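Local coordinates for membrane attack complex assembly inhibitor BGA71 (Borreliella bavariensis, PDB 6FMH), which inhibits assembly of the complement membrane attack complex as an outer surface protein of a Lyme disease spirochaete, at residues A[42-53]-A[93-101]; A[77-85]-A[155-163]. All blocks are in the same frame, centred on the assembly; numbering follows the deposited sequence.

Contact 1. Residues A[42-53]-A[93-101]; sequences LATFKADEKDNL and RYTSKEFIY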
loop_
_atom_site.group_PDB
_atom_site.type_symbol
_atom_site.label_atom_id
_atom_site.label_comp_id
_atom_site.label_asym_id
_atom_site.label_seq_id
_atom_site.Cartn_x
_atom_site.Cartn_y
_atom_site.Cartn_z
ATOM N N LEU A 42 -10.259 -2.278 19.512
ATOM C CA LEU A 42 -9.058 -2.819 20.094
ATOM C C LEU A 42 -8.547 -1.960 21.223
ATOM O O LEU A 42 -7.363 -2.017 21.562
ATOM C CB LEU A 42 -7.966 -2.975 19.016
ATOM C CG LEU A 42 -8.277 -3.976 17.892
ATOM C CD1 LEU A 42 -7.296 -3.816 16.772
ATOM C CD2 LEU A 42 -8.237 -5.404 18.368
ATOM N N ALA A 43 -9.416 -1.195 21.849
ATOM C CA ALA A 43 -8.968 -0.285 22.914
ATOM C C ALA A 43 -8.118 -0.981 23.946
ATOM O O ALA A 43 -7.026 -0.528 24.278
ATOM C CB ALA A 43 -10.165 0.360 23.602
ATOM N N THR A 44 -8.645 -2.070 24.491
ATOM C CA THR A 44 -7.916 -2.897 25.476
ATOM C C THR A 44 -6.487 -3.304 25.065
ATOM O O THR A 44 -5.575 -3.286 25.902
ATOM C CB THR A 44 -8.734 -4.174 25.806
ATOM O OG1 THR A 44 -10.040 -3.805 26.300
ATOM C CG2 THR A 44 -8.032 -5.058 26.841
ATOM N N PHE A 45 -6.287 -3.592 23.789
ATOM C CA PHE A 45 -4.935 -3.901 23.262
ATOM C C PHE A 45 -4.062 -2.660 23.103
ATOM O O PHE A 45 -2.838 -2.737 23.211
ATOM C CB PHE A 45 -5.036 -4.600 21.916
ATOM C CG PHE A 45 -5.761 -5.891 22.000
ATOM C CD1 PHE A 45 -5.087 -7.049 22.384
ATOM C CD2 PHE A 45 -7.154 -5.928 21.845
ATOM C CE1 PHE A 45 -5.766 -8.224 22.539
ATOM C CE2 PHE A 45 -7.837 -7.108 22.032
ATOM C CZ PHE A 45 -7.147 -8.257 22.375
ATOM N N LYS A 46 -4.712 -1.527 22.821
ATOM C CA LYS A 46 -4.079 -0.230 22.734
ATOM C C LYS A 46 -3.569 0.212 24.087
ATOM O O LYS A 46 -2.506 0.785 24.212
ATOM C CB LYS A 46 -5.084 0.813 22.207
ATOM C CG LYS A 46 -5.236 0.896 20.692
ATOM C CD LYS A 46 -5.793 2.245 20.309
ATOM C CE LYS A 46 -6.025 2.401 18.794
ATOM N NZ LYS A 46 -7.343 2.969 18.411
ATOM N N ALA A 47 -4.311 -0.099 25.132
ATOM C CA ALA A 47 -3.932 0.308 26.486
ATOM C C ALA A 47 -2.786 -0.531 27.028
ATOM O O ALA A 47 -2.253 -0.213 28.086
ATOM C CB ALA A 47 -5.134 0.244 27.415
ATOM N N ASP A 48 -2.399 -1.585 26.297
ATOM C CA ASP A 48 -1.349 -2.497 26.723
ATOM C C ASP A 48 0.055 -1.941 26.478
ATOM O O ASP A 48 0.419 -1.605 25.366
ATOM C CB ASP A 48 -1.521 -3.835 25.997
ATOM C CG ASP A 48 -0.441 -4.839 26.344
ATOM O OD1 ASP A 48 0.473 -4.463 27.071
ATOM O OD2 ASP A 48 -0.454 -5.973 25.855
ATOM N N GLU A 49 0.855 -1.875 27.536
ATOM C CA GLU A 49 2.223 -1.330 27.474
ATOM C C GLU A 49 3.265 -2.374 27.015
ATOM O O GLU A 49 4.263 -2.038 26.376
ATOM C CB GLU A 49 2.571 -0.701 28.840
ATOM C CG GLU A 49 1.753 0.607 29.031
ATOM C CD GLU A 49 2.332 1.736 28.193
ATOM O OE1 GLU A 49 3.542 2.018 28.287
ATOM O OE2 GLU A 49 1.590 2.347 27.417
ATOM N N LYS A 50 3.007 -3.640 27.304
ATOM C CA LYS A 50 3.907 -4.722 26.903
ATOM C C LYS A 50 4.163 -4.740 25.406
ATOM O O LYS A 50 5.307 -4.714 24.975
ATOM C CB LYS A 50 3.324 -6.053 27.375
ATOM C CG LYS A 50 3.345 -6.059 28.911
ATOM C CD LYS A 50 2.243 -6.774 29.677
ATOM C CE LYS A 50 2.670 -6.956 31.145
ATOM N NZ LYS A 50 1.773 -6.226 32.070
ATOM N N ASP A 51 3.086 -4.784 24.624
ATOM C CA ASP A 51 3.179 -4.693 23.160
ATOM C C ASP A 51 2.553 -3.409 22.691
ATOM O O ASP A 51 1.622 -2.928 23.315
ATOM C CB ASP A 51 2.480 -5.881 22.496
ATOM C CG ASP A 51 3.409 -7.073 22.258
ATOM O OD1 ASP A 51 4.635 -6.972 22.456
ATOM O OD2 ASP A 51 2.899 -8.138 21.863
ATOM N N ASN A 52 3.067 -2.862 21.592
ATOM C CA ASN A 52 2.527 -1.625 21.009
ATOM C C ASN A 52 1.846 -1.949 19.693
ATOM O O ASN A 52 2.484 -2.312 18.699
ATOM C CB ASN A 52 3.634 -0.604 20.820
ATOM C CG ASN A 52 3.154 0.851 20.657
ATOM O OD1 ASN A 52 3.407 1.722 21.527
ATOM N ND2 ASN A 52 2.638 1.154 19.511
ATOM N N LEU A 53 0.527 -1.858 19.728
ATOM C CA LEU A 53 -0.277 -1.871 18.560
ATOM C C LEU A 53 -0.183 -0.512 17.863
ATOM O O LEU A 53 -0.849 0.446 18.232
ATOM C CB LEU A 53 -1.734 -2.130 18.940
ATOM C CG LEU A 53 -2.756 -2.350 17.845
ATOM C CD1 LEU A 53 -2.417 -3.604 17.071
ATOM C CD2 LEU A 53 -4.102 -2.479 18.496
ATOM N N ARG A 93 -4.676 -14.506 28.657
ATOM C CA ARG A 93 -4.384 -13.297 27.910
ATOM C C ARG A 93 -3.736 -13.641 26.560
ATOM O O ARG A 93 -4.144 -13.142 25.517
ATOM C CB ARG A 93 -3.517 -12.340 28.704
ATOM C CG ARG A 93 -3.591 -10.926 28.124
ATOM C CD ARG A 93 -2.749 -9.858 28.832
ATOM N NE ARG A 93 -3.573 -9.349 29.956
ATOM C CZ ARG A 93 -3.247 -8.488 30.927
ATOM N NH1 ARG A 93 -2.041 -7.994 31.025
ATOM N NH2 ARG A 93 -4.155 -8.148 31.832
ATOM N N TYR A 94 -2.732 -14.516 26.595
ATOM C CA TYR A 94 -1.909 -14.807 25.422
ATOM C C TYR A 94 -2.714 -15.284 24.227
ATOM O O TYR A 94 -2.360 -15.052 23.086
ATOM C CB TYR A 94 -0.841 -15.854 25.781
ATOM C CG TYR A 94 -1.352 -17.271 25.820
ATOM C CD1 TYR A 94 -2.034 -17.762 26.927
ATOM C CD2 TYR A 94 -1.195 -18.108 24.724
ATOM C CE1 TYR A 94 -2.515 -19.067 26.956
ATOM C CE2 TYR A 94 -1.669 -19.419 24.729
ATOM C CZ TYR A 94 -2.324 -19.900 25.856
ATOM O OH TYR A 94 -2.807 -21.194 25.842
ATOM N N THR A 95 -3.767 -16.017 24.508
ATOM C CA THR A 95 -4.627 -16.545 23.494
ATOM C C THR A 95 -5.338 -15.433 22.716
ATOM O O THR A 95 -5.501 -15.538 21.488
ATOM C CB THR A 95 -5.622 -17.466 24.164
ATOM O OG1 THR A 95 -4.888 -18.472 24.876
ATOM C CG2 THR A 95 -6.508 -18.116 23.141
ATOM N N SER A 96 -5.711 -14.338 23.393
ATOM C CA SER A 96 -6.281 -13.199 22.703
ATOM C C SER A 96 -5.234 -12.579 21.829
ATOM O O SER A 96 -5.483 -12.211 20.691
ATOM C CB SER A 96 -6.824 -12.158 23.709
ATOM O OG SER A 96 -5.837 -11.751 24.638
ATOM N N LYS A 97 -4.052 -12.388 22.388
ATOM C CA LYS A 97 -2.935 -11.796 21.625
ATOM C C LYS A 97 -2.558 -12.632 20.422
ATOM O O LYS A 97 -2.377 -12.105 19.328
ATOM C CB LYS A 97 -1.711 -11.618 22.515
ATOM C CG LYS A 97 -1.700 -10.308 23.210
ATOM C CD LYS A 97 -0.466 -10.162 24.081
ATOM C CE LYS A 97 -0.577 -8.957 24.975
ATOM N NZ LYS A 97 -0.100 -9.212 26.348
ATOM N N GLU A 98 -2.415 -13.929 20.626
ATOM C CA GLU A 98 -2.089 -14.817 19.507
ATOM C C GLU A 98 -3.153 -14.760 18.401
ATOM O O GLU A 98 -2.830 -14.667 17.240
ATOM C CB GLU A 98 -1.843 -16.265 19.997
ATOM C CG GLU A 98 -0.389 -16.467 20.375
ATOM C CD GLU A 98 -0.119 -17.732 21.162
ATOM O OE1 GLU A 98 -0.640 -18.818 20.800
ATOM O OE2 GLU A 98 0.720 -17.644 22.074
ATOM N N PHE A 99 -4.429 -14.850 18.780
ATOM C CA PHE A 99 -5.509 -14.699 17.802
ATOM C C PHE A 99 -5.291 -13.423 16.946
ATOM O O PHE A 99 -5.458 -13.442 15.741
ATOM C CB PHE A 99 -6.860 -14.667 18.529
ATOM C CG PHE A 99 -8.004 -14.358 17.645
ATOM C CD1 PHE A 99 -8.585 -15.354 16.885
ATOM C CD2 PHE A 99 -8.486 -13.045 17.530
ATOM C CE1 PHE A 99 -9.659 -15.058 16.032
ATOM C CE2 PHE A 99 -9.538 -12.752 16.669
ATOM C CZ PHE A 99 -10.125 -13.757 15.922
ATOM N N ILE A 100 -4.948 -12.335 17.609
ATOM C CA ILE A 100 -4.832 -11.020 16.999
ATOM C C ILE A 100 -3.553 -10.893 16.190
ATOM O O ILE A 100 -3.585 -10.654 14.994
ATOM C CB ILE A 100 -4.889 -9.922 18.098
ATOM C CG1 ILE A 100 -6.334 -9.561 18.425
ATOM C CG2 ILE A 100 -4.161 -8.658 17.724
ATOM C CD1 ILE A 100 -7.232 -9.335 17.242
ATOM N N TYR A 101 -2.419 -11.066 16.862
ATOM C CA TYR A 101 -1.146 -10.855 16.227
ATOM C C TYR A 101 -0.683 -12.032 15.365
ATOM O O TYR A 101 -0.012 -11.819 14.392
ATOM C CB TYR A 101 -0.086 -10.475 17.266
ATOM C CG TYR A 101 -0.366 -9.176 18.009
ATOM C CD1 TYR A 101 -0.496 -7.967 17.338
ATOM C CD2 TYR A 101 -0.478 -9.161 19.397
ATOM C CE1 TYR A 101 -0.748 -6.792 18.025
ATOM C CE2 TYR A 101 -0.720 -7.983 20.096
ATOM C CZ TYR A 101 -0.865 -6.804 19.410
ATOM O OH TYR A 101 -1.122 -5.648 20.130
#
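How a connecting segment is fixed to the flank of a helical bundle is seen where F45, D48 and L53, from the region around short helix 43-46, meet S96, K97, I100 and Y101 on the long helix 90-123. The buried ring of F45 makes much of the apolar contact. With its CG beside the backbone N and anti to the carbonyl carbon (chi1 -61°), it reaches the long helix with its outer end: F45 CZ lies 4.2 Å from I100 CG1, while S96 OG stands near the plane of the ring, 4.1 Å from F45 CE1. Y87 of helix 73-88 adds an edge-to-face partner for F45. Just before the short helix, L42 extends the same patch, its CD2 4.2 Å from I100 CD1.

Polar grip comes from D48. Its carboxylate and the lysine chain of K97 approach from opposite directions and form a salt bridge, D48 OD2 to K97 NZ at 3.3 Å, beside the F45-I100 contact; D48 is buried and K97 partly exposed. The other oxygen, D48 OD1, takes a weak hydrogen bond from K50 N at 2.7 Å, which ties the carboxylate to its own turn as well. R93, a turn before K97, is anchored by NE to Y87 O and by a cation-pi contact with the Y87 ring.

Further along, L53 CD1 touches the rim of Y101, 3.7 Å from CE1, close to the ring plane, and L53 CB lies 3.8 Å from Y101 OH. I100 CG2, from the same helix, sits over the centre of one face of that ring. The contact thus lays the connection between helices 12-36 and 55-68, with its short helix 43-46, on helix 90-123 of an all-helical fold whose sequence belongs to the BbCRASP-1 family.

Contact 2. Residues A[77-85]-A[155-163]; sequences NTLKEILET and LNETIDDYN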
loop_
_atom_site.group_PDB
_atom_site.type_symbol
_atom_site.label_atom_id
_atom_site.label_comp_id
_atom_site.label_asym_id
_atom_site.label_seq_id
_atom_site.Cartn_x
_atom_site.Cartn_y
_atom_site.Cartn_z
ATOM N N ASN A 77 -18.727 -6.185 18.143
ATOM C CA ASN A 77 -18.780 -5.959 19.584
ATOM C C ASN A 77 -18.702 -7.258 20.349
ATOM O O ASN A 77 -18.083 -7.332 21.389
ATOM C CB ASN A 77 -20.052 -5.188 19.965
ATOM C CG ASN A 77 -19.944 -3.705 19.729
ATOM O OD1 ASN A 77 -20.835 -3.134 19.102
ATOM N ND2 ASN A 77 -18.902 -3.056 20.220
ATOM N N THR A 78 -19.352 -8.275 19.839
ATOM C CA THR A 78 -19.304 -9.607 20.458
ATOM C C THR A 78 -17.896 -10.158 20.471
ATOM O O THR A 78 -17.445 -10.745 21.480
ATOM C CB THR A 78 -20.179 -10.564 19.654
ATOM O OG1 THR A 78 -21.458 -9.930 19.448
ATOM C CG2 THR A 78 -20.372 -11.853 20.355
ATOM N N LEU A 79 -17.207 -9.977 19.345
ATOM C CA LEU A 79 -15.861 -10.443 19.240
ATOM C C LEU A 79 -14.997 -9.673 20.216
ATOM O O LEU A 79 -14.054 -10.208 20.792
ATOM C CB LEU A 79 -15.328 -10.256 17.813
ATOM C CG LEU A 79 -13.846 -10.670 17.565
ATOM C CD1 LEU A 79 -13.428 -11.958 18.260
ATOM C CD2 LEU A 79 -13.570 -10.820 16.090
ATOM N N LYS A 80 -15.292 -8.395 20.356
ATOM C CA LYS A 80 -14.593 -7.547 21.318
ATOM C C LYS A 80 -14.731 -8.099 22.739
ATOM O O LYS A 80 -13.775 -8.172 23.496
ATOM C CB LYS A 80 -15.164 -6.147 21.227
ATOM C CG LYS A 80 -14.616 -5.198 22.241
ATOM C CD LYS A 80 -15.021 -3.748 21.952
ATOM C CE LYS A 80 -14.568 -2.894 23.123
ATOM N NZ LYS A 80 -14.735 -1.443 22.879
ATOM N N GLU A 81 -15.939 -8.511 23.091
ATOM C CA GLU A 81 -16.153 -9.056 24.403
ATOM C C GLU A 81 -15.352 -10.355 24.575
ATOM O O GLU A 81 -14.638 -10.537 25.561
ATOM C CB GLU A 81 -17.640 -9.225 24.645
ATOM C CG GLU A 81 -18.023 -9.931 25.944
ATOM C CD GLU A 81 -19.532 -9.953 26.156
ATOM O OE1 GLU A 81 -20.129 -8.919 25.920
ATOM O OE2 GLU A 81 -20.133 -10.980 26.555
ATOM N N ILE A 82 -15.461 -11.253 23.604
ATOM C CA ILE A 82 -14.672 -12.475 23.595
ATOM C C ILE A 82 -13.187 -12.191 23.892
ATOM O O ILE A 82 -12.595 -12.795 24.816
ATOM C CB ILE A 82 -14.744 -13.225 22.243
ATOM C CG1 ILE A 82 -16.129 -13.813 22.056
ATOM C CG2 ILE A 82 -13.710 -14.360 22.246
ATOM C CD1 ILE A 82 -16.476 -14.274 20.669
ATOM N N LEU A 83 -12.619 -11.253 23.143
ATOM C CA LEU A 83 -11.204 -10.996 23.285
ATOM C C LEU A 83 -10.864 -10.331 24.583
ATOM O O LEU A 83 -9.838 -10.605 25.163
ATOM C CB LEU A 83 -10.691 -10.181 22.108
ATOM C CG LEU A 83 -10.759 -10.887 20.750
ATOM C CD1 LEU A 83 -10.351 -9.893 19.705
ATOM C CD2 LEU A 83 -9.898 -12.131 20.695
ATOM N N GLU A 84 -11.755 -9.480 25.073
ATOM C CA GLU A 84 -11.535 -8.790 26.351
ATOM C C GLU A 84 -11.745 -9.672 27.570
ATOM O O GLU A 84 -11.068 -9.535 28.568
ATOM C CB GLU A 84 -12.427 -7.569 26.445
ATOM C CG GLU A 84 -11.888 -6.413 25.635
ATOM C CD GLU A 84 -12.802 -5.199 25.631
ATOM O OE1 GLU A 84 -13.852 -5.230 26.288
ATOM O OE2 GLU A 84 -12.438 -4.191 25.008
ATOM N N THR A 85 -12.682 -10.593 27.489
ATOM C CA THR A 85 -12.759 -11.653 28.492
ATOM C C THR A 85 -11.404 -12.380 28.605
ATOM O O THR A 85 -10.865 -12.515 29.695
ATOM C CB THR A 85 -13.835 -12.665 28.095
ATOM O OG1 THR A 85 -15.044 -11.950 27.752
ATOM C CG2 THR A 85 -14.108 -13.682 29.184
ATOM N N LEU A 155 -15.044 -17.522 11.690
ATOM C CA LEU A 155 -15.322 -16.429 12.638
ATOM C C LEU A 155 -16.834 -16.167 12.859
ATOM O O LEU A 155 -17.266 -15.835 13.973
ATOM C CB LEU A 155 -14.620 -15.171 12.202
ATOM C CG LEU A 155 -14.694 -13.934 13.129
ATOM C CD1 LEU A 155 -14.284 -14.247 14.555
ATOM C CD2 LEU A 155 -13.846 -12.820 12.584
ATOM N N ASN A 156 -17.646 -16.402 11.838
ATOM C CA ASN A 156 -19.097 -16.238 12.003
ATOM C C ASN A 156 -19.715 -17.356 12.820
ATOM O O ASN A 156 -20.624 -17.126 13.647
ATOM C CB ASN A 156 -19.750 -16.056 10.671
ATOM C CG ASN A 156 -19.565 -14.663 10.188
ATOM O OD1 ASN A 156 -20.190 -13.751 10.691
ATOM N ND2 ASN A 156 -18.648 -14.464 9.216
ATOM N N GLU A 157 -19.164 -18.554 12.603
ATOM C CA GLU A 157 -19.548 -19.724 13.364
ATOM C C GLU A 157 -19.201 -19.545 14.863
ATOM O O GLU A 157 -19.940 -19.957 15.752
ATOM C CB GLU A 157 -18.912 -21.013 12.824
ATOM C CG GLU A 157 -18.989 -22.014 13.935
ATOM C CD GLU A 157 -18.175 -23.220 13.746
ATOM O OE1 GLU A 157 -17.152 -23.151 13.085
ATOM O OE2 GLU A 157 -18.541 -24.250 14.282
ATOM N N THR A 158 -18.103 -18.875 15.126
ATOM C CA THR A 158 -17.706 -18.586 16.469
ATOM C C THR A 158 -18.604 -17.537 17.168
ATOM O O THR A 158 -19.032 -17.755 18.306
ATOM C CB THR A 158 -16.267 -18.145 16.441
ATOM O OG1 THR A 158 -15.456 -19.274 16.164
ATOM C CG2 THR A 158 -15.816 -17.527 17.773
ATOM N N ILE A 159 -18.941 -16.458 16.472
ATOM C CA ILE A 159 -19.892 -15.476 16.980
ATOM C C ILE A 159 -21.235 -16.137 17.326
ATOM O O ILE A 159 -21.813 -15.877 18.388
ATOM C CB ILE A 159 -20.166 -14.324 15.981
ATOM C CG1 ILE A 159 -18.860 -13.553 15.608
ATOM C CG2 ILE A 159 -21.262 -13.409 16.507
ATOM C CD1 ILE A 159 -18.164 -12.809 16.726
ATOM N N ASP A 160 -21.753 -16.953 16.414
ATOM C CA ASP A 160 -22.986 -17.644 16.675
ATOM C C ASP A 160 -22.851 -18.577 17.886
ATOM O O ASP A 160 -23.736 -18.608 18.742
ATOM C CB ASP A 160 -23.356 -18.488 15.486
ATOM C CG ASP A 160 -23.693 -17.702 14.316
ATOM O OD1 ASP A 160 -23.717 -16.442 14.379
ATOM O OD2 ASP A 160 -23.916 -18.355 13.284
ATOM N N ASP A 161 -21.789 -19.381 17.902
ATOM C CA ASP A 161 -21.542 -20.296 19.012
ATOM C C ASP A 161 -21.494 -19.574 20.330
ATOM O O ASP A 161 -22.018 -20.048 21.321
ATOM C CB ASP A 161 -20.217 -21.052 18.799
ATOM C CG ASP A 161 -20.369 -22.286 17.913
ATOM O OD1 ASP A 161 -21.500 -22.664 17.528
ATOM O OD2 ASP A 161 -19.326 -22.883 17.582
ATOM N N TYR A 162 -20.881 -18.417 20.322
ATOM C CA TYR A 162 -20.767 -17.610 21.534
ATOM C C TYR A 162 -22.126 -17.149 22.031
ATOM O O TYR A 162 -22.433 -17.273 23.203
ATOM C CB TYR A 162 -19.864 -16.397 21.278
ATOM C CG TYR A 162 -19.578 -15.573 22.506
ATOM C CD1 TYR A 162 -18.570 -15.954 23.397
ATOM C CD2 TYR A 162 -20.294 -14.377 22.778
ATOM C CE1 TYR A 162 -18.297 -15.194 24.537
ATOM C CE2 TYR A 162 -20.013 -13.624 23.877
ATOM C CZ TYR A 162 -19.033 -14.041 24.757
ATOM O OH TYR A 162 -18.748 -13.305 25.863
ATOM N N ASN A 163 -22.951 -16.643 21.124
ATOM C CA ASN A 163 -24.270 -16.183 21.497
ATOM C C ASN A 163 -25.192 -17.290 21.977
ATOM O O ASN A 163 -26.074 -17.034 22.836
ATOM C CB ASN A 163 -24.928 -15.463 20.345
ATOM C CG ASN A 163 -24.304 -14.138 20.093
ATOM O OD1 ASN A 163 -23.854 -13.477 21.013
ATOM N ND2 ASN A 163 -24.244 -13.735 18.844
#
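Y162 points across to helix 73-88 and lies among T78, E81, I82 and T85 as a knob in a hole. Its ring leaves the backbone with CG anti to the backbone N (chi1 -174°), and the side chains of I82 and T78 run past it in the reverse direction. I82 covers one face: CG1 is 3.7 Å from the ring centroid and only 19° off the normal, a CH-pi contact displaced toward the rim on the CD1 side. T78 approaches the ring obliquely with its methyl, CG2 lying 3.5 Å from Y162 CD2, while its hydroxyl turns back to Q74 O in its own helix.

At the far end of the ring the chain of E81, extended beyond CG, crosses the tyrosine at about a right angle. Y162 OH donates to E81 OE2 over 2.8 Å; the oxygen is met on the anti side of the carboxylate, somewhat out of its plane, and lies at the edge of the ring. The bond holds the hydroxyl end, while I82 and T78 pack against the ring itself.

Two helices of an all-helical bundle meet here, helix 73-88 and the long helix 127-163, whose local axes come within 10.2 Å at an angle of 76°. So steep a crossing confines the contact to a small patch, with L79 and I159 closest in backbone, their CA atoms 6.8 Å apart.

Next to the tyrosine, I159 CD1 abuts L79 CB at 4.0 Å. L79 and L155 cross nearly perpendicularly, with L79 CD2 3.8 Å from L155 CD1, and I65 of helix 55-68 also packs on L79. Helix 173-183 brings L176 against I82, and T158, near I82, has its hydroxyl bonded to Y184 and Y179.

Contacts 1 and 2 have centres 16 Å apart and meet through helix 73-88, which carries segment 77-85 and packs beside helix 90-123. While T78, I82 and Y162 join this helix to helix 127-163, L83 of the same helix packs on helix 90-123: its CD2 is 3.6 Å from F99 CD2 and its CD1 is 4.0 Å from I100 CD1, and of these two partners I100 belongs to contact 1 proper. Segments alternate along the chain, 42-53 and 93-101 interleaved with 77-85 and 155-163, and helix 73-88 bridges the two contacts. A probable hydrogen bond of 2.8 Å from T44 OG1 to E84 OE2 adds a polar tie.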